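Local coordinates for IclR transcriptional regulator (Thermotoga maritima, PDB 1MKM), which probably binds DNA as a transcriptional regulator of the IclR family, with a winged helix-turn-helix domain, and has a zinc-binding site in its C-terminal part, at residues M92-E97 with S233-E238; R184-D189 with E227-Y232. One frame throughout, in Å; residues are numbered along the deposited sequence.

Interaction 1: M92-E97 with S233-E238; sequences MKRTGE and SDVLKE
Arg94 and Thr95 meet Val235 and Glu238 where the end of helix 79-93 comes alongside helix 226-246. Both helices belong to the GAF-like C-terminal region of the IclR family. The contact is tight on its exposed side and loose on the side that leads to the sheet. On the loose side, Thr95 CG2 makes only an apolar touch with Val235 CG2, at 4.5 Å. Thr95 also touches Ile217 of strand 211-220. Its hydroxyl is turned to its own backbone. Thr95 OG1 accepts a hydrogen bond from Glu97 N at 3.0 Å, an ST turn, and is hydrogen-bonded to Ile91 O.

On the tight side, Val235 CG1 lies anti to the backbone N (chi1 -172°). It is pressed close to Arg94 NH2 and meets the guanidinium obliquely. The Arg94 chain bends at chi3 and forms a salt bridge with Glu238. Its NE has a second acid, Asp90, as a salt-bridge partner. Each acid thus takes a different nitrogen of the group. The guanidinium and the Glu238 carboxylate stand 79° apart. Glu238 OE2 lies near the guanidinium plane but is met from above its own carboxylate plane, and the hydrogen bond from Arg94 NH2 to Glu238 OE2 is 3.2 Å long and nearly straight (166°).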
loop_
_atom_site.group_PDB
_atom_site.type_symbol
_atom_site.label_atom_id
_atom_site.label_comp_id
_atom_site.label_asym_id
_atom_site.label_seq_id
_atom_site.Cartn_x
_atom_site.Cartn_y
_atom_site.Cartn_z
ATOM N N MET B 92 -7.392 4.808 -25.745
ATOM C CA MET B 92 -6.242 4.342 -24.983
ATOM C C MET B 92 -6.128 2.815 -24.970
ATOM O O MET B 92 -5.021 2.257 -24.981
ATOM C CB MET B 92 -6.320 4.852 -23.551
ATOM C CG MET B 92 -5.196 4.355 -22.654
ATOM S SD MET B 92 -5.436 2.688 -21.968
ATOM C CE MET B 92 -6.796 3.004 -20.876
ATOM N N LYS B 93 -7.273 2.142 -24.939
ATOM C CA LYS B 93 -7.283 0.688 -24.908
ATOM C C LYS B 93 -6.990 0.095 -26.276
ATOM O O LYS B 93 -6.549 -1.050 -26.379
ATOM C CB LYS B 93 -8.624 0.194 -24.384
ATOM C CG LYS B 93 -8.903 0.680 -22.985
ATOM C CD LYS B 93 -10.342 0.430 -22.594
ATOM C CE LYS B 93 -10.548 -0.996 -22.152
ATOM N NZ LYS B 93 -9.749 -1.271 -20.931
ATOM N N ARG B 94 -7.218 0.882 -27.324
ATOM C CA ARG B 94 -6.959 0.414 -28.677
ATOM C C ARG B 94 -5.627 0.894 -29.239
ATOM O O ARG B 94 -5.287 0.572 -30.377
ATOM C CB ARG B 94 -8.095 0.824 -29.608
ATOM C CG ARG B 94 -9.446 0.346 -29.116
ATOM C CD ARG B 94 -10.501 0.433 -30.191
ATOM N NE ARG B 94 -10.808 1.803 -30.578
ATOM C CZ ARG B 94 -11.586 2.125 -31.604
ATOM N NH1 ARG B 94 -12.132 1.172 -32.348
ATOM N NH2 ARG B 94 -11.828 3.397 -31.877
ATOM N N THR B 95 -4.871 1.656 -28.451
ATOM C CA THR B 95 -3.567 2.129 -28.903
ATOM C C THR B 95 -2.528 1.877 -27.824
ATOM O O THR B 95 -1.343 1.683 -28.124
ATOM C CB THR B 95 -3.561 3.633 -29.215
ATOM O OG1 THR B 95 -3.720 4.368 -27.996
ATOM C CG2 THR B 95 -4.678 3.990 -30.192
ATOM N N GLY B 96 -2.989 1.880 -26.569
ATOM C CA GLY B 96 -2.114 1.659 -25.430
ATOM C C GLY B 96 -1.358 2.923 -25.069
ATOM O O GLY B 96 -0.506 2.935 -24.176
ATOM N N GLU B 97 -1.692 4.003 -25.764
ATOM C CA GLU B 97 -1.038 5.281 -25.557
ATOM C C GLU B 97 -1.891 6.244 -24.747
ATOM O O GLU B 97 -3.122 6.141 -24.725
ATOM C CB GLU B 97 -0.717 5.913 -26.913
ATOM C CG GLU B 97 0.035 5.000 -27.861
ATOM C CD GLU B 97 1.288 4.451 -27.238
ATOM O OE1 GLU B 97 2.116 5.256 -26.766
ATOM O OE2 GLU B 97 1.454 3.212 -27.217
ATOM N N SER B 233 -3.769 8.566 -35.966
ATOM C CA SER B 233 -4.638 9.579 -36.557
ATOM C C SER B 233 -5.946 8.965 -37.061
ATOM O O SER B 233 -6.944 9.664 -37.242
ATOM C CB SER B 233 -3.915 10.306 -37.702
ATOM O OG SER B 233 -3.533 9.413 -38.729
ATOM N N ASP B 234 -5.931 7.655 -37.284
ATOM C CA ASP B 234 -7.104 6.935 -37.753
ATOM C C ASP B 234 -8.144 6.843 -36.640
ATOM O O ASP B 234 -9.282 7.293 -36.802
ATOM C CB ASP B 234 -6.718 5.518 -38.191
ATOM C CG ASP B 234 -6.945 5.274 -39.674
ATOM O OD1 ASP B 234 -6.900 4.094 -40.086
ATOM O OD2 ASP B 234 -7.162 6.251 -40.426
ATOM N N VAL B 235 -7.751 6.248 -35.512
ATOM C CA VAL B 235 -8.654 6.096 -34.375
ATOM C C VAL B 235 -9.030 7.480 -33.857
ATOM O O VAL B 235 -10.155 7.711 -33.414
ATOM C CB VAL B 235 -7.994 5.294 -33.225
ATOM C CG1 VAL B 235 -9.018 4.989 -32.143
ATOM C CG2 VAL B 235 -7.399 4.009 -33.763
ATOM N N LEU B 236 -8.075 8.398 -33.933
ATOM C CA LEU B 236 -8.282 9.761 -33.471
ATOM C C LEU B 236 -9.422 10.404 -34.247
ATOM O O LEU B 236 -10.424 10.836 -33.665
ATOM C CB LEU B 236 -6.991 10.563 -33.664
ATOM C CG LEU B 236 -6.543 11.516 -32.552
ATOM C CD1 LEU B 236 -6.740 10.880 -31.184
ATOM C CD2 LEU B 236 -5.083 11.866 -32.774
ATOM N N LYS B 237 -9.276 10.455 -35.566
ATOM C CA LYS B 237 -10.301 11.056 -36.407
ATOM C C LYS B 237 -11.635 10.350 -36.246
ATOM O O LYS B 237 -12.686 10.980 -36.330
ATOM C CB LYS B 237 -9.879 11.036 -37.879
ATOM C CG LYS B 237 -9.815 12.422 -38.510
ATOM C CD LYS B 237 -11.120 13.195 -38.325
ATOM C CE LYS B 237 -11.016 14.597 -38.916
ATOM N NZ LYS B 237 -12.241 15.430 -38.705
ATOM N N GLU B 238 -11.595 9.045 -36.005
ATOM C CA GLU B 238 -12.824 8.280 -35.833
ATOM C C GLU B 238 -13.630 8.787 -34.637
ATOM O O GLU B 238 -14.842 9.002 -34.745
ATOM C CB GLU B 238 -12.519 6.793 -35.635
ATOM C CG GLU B 238 -13.772 5.941 -35.447
ATOM C CD GLU B 238 -13.467 4.528 -34.971
ATOM O OE1 GLU B 238 -12.593 3.871 -35.572
ATOM O OE2 GLU B 238 -14.109 4.071 -34.001
#

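Interaction 2: R184-D189 with E227-Y232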
loop_
_atom_site.group_PDB
_atom_site.type_symbol
_atom_site.label_atom_id
_atom_site.label_comp_id
_atom_site.label_asym_id
_atom_site.label_seq_id
_atom_site.Cartn_x
_atom_site.Cartn_y
_atom_site.Cartn_z
ATOM N N ARG B 184 -3.993 16.895 -44.479
ATOM C CA ARG B 184 -4.108 15.572 -43.877
ATOM C C ARG B 184 -5.388 15.446 -43.064
ATOM O O ARG B 184 -6.086 14.428 -43.132
ATOM C CB ARG B 184 -2.901 15.288 -42.981
ATOM C CG ARG B 184 -1.571 15.253 -43.717
ATOM C CD ARG B 184 -0.467 14.679 -42.837
ATOM N NE ARG B 184 -0.300 15.436 -41.602
ATOM C CZ ARG B 184 0.016 16.726 -41.556
ATOM N NH1 ARG B 184 0.200 17.406 -42.681
ATOM N NH2 ARG B 184 0.150 17.339 -40.385
ATOM N N GLY B 185 -5.694 16.497 -42.306
ATOM C CA GLY B 185 -6.876 16.500 -41.467
ATOM C C GLY B 185 -6.481 16.288 -40.015
ATOM O O GLY B 185 -7.335 16.085 -39.157
ATOM N N TYR B 186 -5.178 16.326 -39.747
ATOM C CA TYR B 186 -4.642 16.147 -38.400
ATOM C C TYR B 186 -3.233 16.727 -38.316
ATOM O O TYR B 186 -2.661 17.122 -39.332
ATOM C CB TYR B 186 -4.596 14.662 -38.022
ATOM C CG TYR B 186 -3.752 13.815 -38.946
ATOM C CD1 TYR B 186 -4.318 13.188 -40.062
ATOM C CD2 TYR B 186 -2.386 13.653 -38.718
ATOM C CE1 TYR B 186 -3.544 12.420 -40.928
ATOM C CE2 TYR B 186 -1.601 12.890 -39.576
ATOM C CZ TYR B 186 -2.188 12.276 -40.679
ATOM O OH TYR B 186 -1.420 11.517 -41.527
ATOM N N ALA B 187 -2.671 16.766 -37.110
ATOM C CA ALA B 187 -1.327 17.296 -36.919
ATOM C C ALA B 187 -0.377 16.285 -36.307
ATOM O O ALA B 187 -0.786 15.201 -35.886
ATOM C CB ALA B 187 -1.374 18.522 -36.049
ATOM N N VAL B 188 0.899 16.654 -36.266
ATOM C CA VAL B 188 1.933 15.807 -35.700
ATOM C C VAL B 188 2.942 16.681 -34.974
ATOM O O VAL B 188 3.358 17.716 -35.495
ATOM C CB VAL B 188 2.677 15.015 -36.791
ATOM C CG1 VAL B 188 3.843 14.264 -36.185
ATOM C CG2 VAL B 188 1.721 14.049 -37.492
ATOM N N ASP B 189 3.324 16.271 -33.766
ATOM C CA ASP B 189 4.298 17.017 -32.985
ATOM C C ASP B 189 5.618 16.272 -32.952
ATOM O O ASP B 189 5.858 15.450 -32.068
ATOM C CB ASP B 189 3.804 17.243 -31.551
ATOM C CG ASP B 189 4.927 17.669 -30.612
ATOM O OD1 ASP B 189 5.894 18.273 -31.110
ATOM O OD2 ASP B 189 4.857 17.418 -29.388
ATOM N N GLU B 227 3.532 4.290 -40.223
ATOM C CA GLU B 227 2.340 3.465 -40.061
ATOM C C GLU B 227 1.671 3.688 -38.716
ATOM O O GLU B 227 0.446 3.734 -38.632
ATOM C CB GLU B 227 2.679 1.978 -40.214
ATOM C CG GLU B 227 4.023 1.589 -39.635
ATOM C CD GLU B 227 5.157 1.840 -40.615
ATOM O OE1 GLU B 227 5.241 1.099 -41.619
ATOM O OE2 GLU B 227 5.952 2.778 -40.393
ATOM N N LYS B 228 2.462 3.814 -37.658
ATOM C CA LYS B 228 1.872 4.036 -36.349
ATOM C C LYS B 228 1.064 5.321 -36.469
ATOM O O LYS B 228 -0.139 5.331 -36.211
ATOM C CB LYS B 228 2.957 4.166 -35.283
ATOM C CG LYS B 228 2.625 3.457 -33.972
ATOM C CD LYS B 228 2.318 1.978 -34.195
ATOM C CE LYS B 228 2.174 1.235 -32.873
ATOM N NZ LYS B 228 1.890 -0.216 -33.060
ATOM N N ILE B 229 1.721 6.394 -36.900
ATOM C CA ILE B 229 1.045 7.672 -37.081
ATOM C C ILE B 229 -0.291 7.488 -37.792
ATOM O O ILE B 229 -1.328 7.931 -37.296
ATOM C CB ILE B 229 1.912 8.652 -37.895
ATOM C CG1 ILE B 229 3.001 9.234 -36.998
ATOM C CG2 ILE B 229 1.042 9.727 -38.518
ATOM C CD1 ILE B 229 3.969 10.162 -37.693
ATOM N N GLU B 230 -0.252 6.840 -38.955
ATOM C CA GLU B 230 -1.454 6.576 -39.746
ATOM C C GLU B 230 -2.523 5.884 -38.908
ATOM O O GLU B 230 -3.714 6.176 -39.035
ATOM C CB GLU B 230 -1.111 5.698 -40.956
ATOM C CG GLU B 230 -0.621 6.465 -42.180
ATOM C CD GLU B 230 -1.754 7.154 -42.938
ATOM O OE1 GLU B 230 -2.627 6.442 -43.478
ATOM O OE2 GLU B 230 -1.772 8.403 -42.994
ATOM N N GLU B 231 -2.080 4.973 -38.051
ATOM C CA GLU B 231 -2.974 4.218 -37.183
ATOM C C GLU B 231 -3.586 5.085 -36.090
ATOM O O GLU B 231 -4.789 5.009 -35.819
ATOM C CB GLU B 231 -2.213 3.059 -36.547
ATOM C CG GLU B 231 -3.062 2.173 -35.668
ATOM C CD GLU B 231 -2.405 0.839 -35.416
ATOM O OE1 GLU B 231 -1.269 0.823 -34.894
ATOM O OE2 GLU B 231 -3.023 -0.193 -35.748
ATOM N N TYR B 232 -2.750 5.902 -35.457
ATOM C CA TYR B 232 -3.217 6.779 -34.393
ATOM C C TYR B 232 -4.195 7.820 -34.952
ATOM O O TYR B 232 -5.331 7.931 -34.481
ATOM C CB TYR B 232 -2.024 7.463 -33.702
ATOM C CG TYR B 232 -1.059 6.509 -33.006
ATOM C CD1 TYR B 232 -1.471 5.241 -32.585
ATOM C CD2 TYR B 232 0.258 6.903 -32.705
ATOM C CE1 TYR B 232 -0.603 4.389 -31.877
ATOM C CE2 TYR B 232 1.135 6.055 -31.995
ATOM C CZ TYR B 232 0.688 4.796 -31.581
ATOM O OH TYR B 232 1.519 3.964 -30.836
#
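The Tyr186 ring meets Ile229 CG2 obliquely and carries Arg184 CB on one face. Arg184 CB sits 3.6 Å above the Tyr186 ring plane, offset toward the rim. The Arg184 side chain then runs on until the edge of its guanidinium reaches Tyr186 CE2, in the guanidinium plane. Tyr186 CE2 is 4.3 Å from Ile229 CG2. A second ring, Tyr232, lies on the helix side, packs edge-to-face with Phe224 and does not touch 184-189.

The Tyr186 side chain leaves the backbone toward helix 226-246. Its chi1 of 59° puts CG between the backbone N and the carbonyl carbon, with CE2 at Ile229 and OH at Glu230. Further along the chain, Val188 CG1 packs on Ile229 CD1 at 4.4 Å. Ile229 therefore uses two branches, one for each partner. The contact sets this helix against strand 187-190, an outermost strand of the six-stranded antiparallel sheet within the chain. Backbone hydrogen bonds of Ala187 with Gly201 and of Asp189 with Cys199 tie the strand to its neighbour.

At the exposed end, Glu230 starts out away from the strand, but its chain bends at chi2 and brings Glu230 OE2 to 3.5 Å from Tyr186 OH. Ring and carboxylate planes are 57° apart. The surer contacts are apolar and none is very close. This implies that van der Waals packing around Ile229 joins helix to strand, with polar groups at the margin.

How the interactions relate
Interactions 1 and 2 use successive turns of helix 226-246, and their centres are 10 Å apart. Tyr232 belongs to interaction 2 but packs on the 92-97 loop: Tyr232 OH is 3.5 Å from Glu97 CG, and Tyr232 CE1 is 4.1 Å from Thr95 CB. In the other direction, Ser233 OG of interaction 1 lies 3.7 Å from Tyr186 CZ. The two contacts touch one another through these side chains. Interaction 2 is nearer the metal site. It contains Asp189, a residue of the protein's zinc site, although no zinc is bound to it in this model. The side chain of Cys199, also of that site, is about 7 Å from that of Val188 and about 11 Å from that of Thr95.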